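Local coordinates for SVP1-like protein 2 (Kluyveromyces lactis, PDB 4V16) that binds phosphoinositides as a WD-repeat beta-propeller of the PROPPIN family and probably associates with membranes through them, at residues Val175-Ala179 / Asn180-Met184. Residues are numbered along the deposited sequence; the frame is centred on the assembly and turned at random.
Sequences VKAHA and NPVKM
H178 and V182 meet across the bend by which a WD-repeat propeller passes from the outermost strand of one blade, 173-176, to the first strand of the next, 182-187. H178 has the place of the histidine in the Gly-His pair common in WD repeats, here with A177 in front of it, and N180-P181 carries the chain round to V182. One methyl of V182 does the touching on the far side: CG2 lies 4.0 Å from CB of A177 and 4.1 Å from CD2 of H178, so it bridges two successive residues. At the imidazole it arrives close to the ring plane, meeting the CD2 edge, and the two side chains run roughly at right angles. The imidazole plane stands nearly perpendicular to the CA-CB-CG plane (chi2 -88°), with CD2 on the side of the valine. V182 sets CG1 anti to its backbone N (chi1 176°), and CG2, anti to the carbonyl carbon instead, points back toward A177 and H178. Closer to the middle of the turn, the carbonyl O of N180 approaches CB of H178 at 3.3 Å. No hydrogen bond joins 175-179 to 180-184; apolar contacts meet across the bend, and neighbours bond to it: the carbonyl O of A177 accepts from NH1 of R205, and ND2 of N180 makes a weak hydrogen bond to OD2 of D200. Both H178 and V182 pack on T196 of strand 193-198, while their backbones bond to G154 and L153 beside strand 155-160; the linker thus lies between the blade that ends in strand 173-176 and the one that begins with 182-187.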
ATOM      1  N   VAL A 175      -4.479  12.022 -16.134  1.00 36.84           N
ATOM      2  CA  VAL A 175      -5.551  12.603 -15.332  1.00 37.65           C
ATOM      3  C   VAL A 175      -5.051  13.756 -14.474  1.00 38.73           C
ATOM      4  O   VAL A 175      -4.157  13.579 -13.649  1.00 42.21           O
ATOM      5  CB  VAL A 175      -6.194  11.551 -14.407  1.00 36.01           C
ATOM      6  CG1 VAL A 175      -7.359  12.157 -13.630  1.00 36.17           C
ATOM      7  CG2 VAL A 175      -6.659  10.346 -15.209  1.00 36.82           C
ATOM      8  N   LYS A 176      -5.636  14.932 -14.669  1.00 40.26           N
ATOM      9  CA  LYS A 176      -5.391  16.055 -13.774  1.00 44.65           C
ATOM     10  C   LYS A 176      -6.143  15.808 -12.471  1.00 40.91           C
ATOM     11  O   LYS A 176      -7.292  16.223 -12.316  1.00 40.82           O
ATOM     12  CB  LYS A 176      -5.825  17.363 -14.415  1.00 38.65           C
ATOM     13  N   ALA A 177      -5.488  15.123 -11.538  1.00 36.51           N
ATOM     14  CA  ALA A 177      -6.145  14.651 -10.324  1.00 34.04           C
ATOM     15  C   ALA A 177      -6.415  15.774  -9.324  1.00 36.30           C
ATOM     16  O   ALA A 177      -7.505  15.856  -8.758  1.00 43.02           O
ATOM     17  CB  ALA A 177      -5.311  13.565  -9.672  1.00 30.93           C
ATOM     18  N   HIS A 178      -5.422  16.631  -9.106  1.00 31.15           N
ATOM     19  CA  HIS A 178      -5.536  17.700  -8.117  1.00 32.86           C
ATOM     20  C   HIS A 178      -4.787  18.958  -8.541  1.00 35.68           C
ATOM     21  O   HIS A 178      -3.900  18.910  -9.396  1.00 32.79           O
ATOM     22  CB  HIS A 178      -5.004  17.230  -6.761  1.00 32.90           C
ATOM     23  CG  HIS A 178      -5.792  16.115  -6.149  1.00 37.03           C
ATOM     24  ND1 HIS A 178      -6.885  16.334  -5.338  1.00 34.33           N
ATOM     25  CD2 HIS A 178      -5.631  14.772  -6.206  1.00 39.62           C
ATOM     26  CE1 HIS A 178      -7.370  15.174  -4.933  1.00 36.43           C
ATOM     27  NE2 HIS A 178      -6.627  14.210  -5.446  1.00 38.68           N
ATOM     28  N   ALA A 179      -5.151  20.083  -7.934  1.00 37.86           N
ATOM     29  CA  ALA A 179      -4.428  21.332  -8.135  1.00 42.50           C
ATOM     30  C   ALA A 179      -3.066  21.245  -7.457  1.00 44.15           C
ATOM     31  O   ALA A 179      -2.033  21.502  -8.074  1.00 54.10           O
ATOM     32  CB  ALA A 179      -5.222  22.502  -7.588  1.00 43.09           C
ATOM     33  N   ASN A 180      -3.078  20.879  -6.180  1.00 38.81           N
ATOM     34  CA  ASN A 180      -1.851  20.648  -5.433  1.00 40.57           C
ATOM     35  C   ASN A 180      -1.265  19.281  -5.778  1.00 42.78           C
ATOM     36  O   ASN A 180      -1.970  18.424  -6.312  1.00 42.78           O
ATOM     37  CB  ASN A 180      -2.127  20.753  -3.933  1.00 53.61           C
ATOM     38  CG  ASN A 180      -2.484  22.164  -3.506  1.00 63.26           C
ATOM     39  OD1 ASN A 180      -1.914  23.138  -3.999  1.00 62.13           O
ATOM     40  ND2 ASN A 180      -3.439  22.281  -2.590  1.00 65.37           N
ATOM     41  N   PRO A 181       0.032  19.075  -5.489  1.00 38.65           N
ATOM     42  CA  PRO A 181       0.673  17.791  -5.807  1.00 37.00           C
ATOM     43  C   PRO A 181       0.012  16.586  -5.140  1.00 36.68           C
ATOM     44  O   PRO A 181      -0.348  16.637  -3.964  1.00 38.18           O
ATOM     45  CB  PRO A 181       2.109  17.973  -5.291  1.00 33.81           C
ATOM     46  CG  PRO A 181       2.093  19.197  -4.449  1.00 38.82           C
ATOM     47  CD  PRO A 181       1.005  20.055  -4.981  1.00 34.31           C
ATOM     48  N   VAL A 182      -0.144  15.512  -5.909  1.00 36.64           N
ATOM     49  CA  VAL A 182      -0.703  14.263  -5.408  1.00 32.95           C
ATOM     50  C   VAL A 182       0.212  13.655  -4.355  1.00 35.95           C
ATOM     51  O   VAL A 182       1.419  13.548  -4.571  1.00 35.11           O
ATOM     52  CB  VAL A 182      -0.907  13.247  -6.547  1.00 34.34           C
ATOM     53  CG1 VAL A 182      -1.400  11.908  -6.003  1.00 40.29           C
ATOM     54  CG2 VAL A 182      -1.881  13.796  -7.579  1.00 37.99           C
ATOM     55  N   LYS A 183      -0.360  13.247  -3.227  1.00 36.64           N
ATOM     56  CA  LYS A 183       0.434  12.686  -2.139  1.00 34.78           C
ATOM     57  C   LYS A 183       0.544  11.170  -2.256  1.00 38.96           C
ATOM     58  O   LYS A 183       1.642  10.616  -2.182  1.00 39.53           O
ATOM     59  CB  LYS A 183      -0.160  13.059  -0.782  1.00 42.43           C
ATOM     60  CG  LYS A 183       0.731  12.650   0.380  1.00 53.10           C
ATOM     61  CD  LYS A 183       0.339  13.333   1.679  1.00 53.27           C
ATOM     62  CE  LYS A 183       1.415  13.149   2.739  1.00 54.76           C
ATOM     63  NZ  LYS A 183       2.717  13.770   2.349  1.00 58.59           N
ATOM     64  N   MET A 184      -0.590  10.500  -2.432  1.00 37.24           N
ATOM     65  CA  MET A 184      -0.581   9.057  -2.631  1.00 33.76           C
ATOM     66  C   MET A 184      -1.735   8.594  -3.505  1.00 35.16           C
ATOM     67  O   MET A 184      -2.614   9.373  -3.876  1.00 36.19           O
ATOM     68  CB  MET A 184      -0.620   8.323  -1.291  1.00 34.91           C
ATOM     69  CG  MET A 184      -1.847   8.597  -0.450  1.00 40.71           C
ATOM     70  SD  MET A 184      -1.873   7.565   1.031  1.00 32.38           S
ATOM     71  CE  MET A 184      -2.241   5.967   0.318  1.00 39.86           C
TER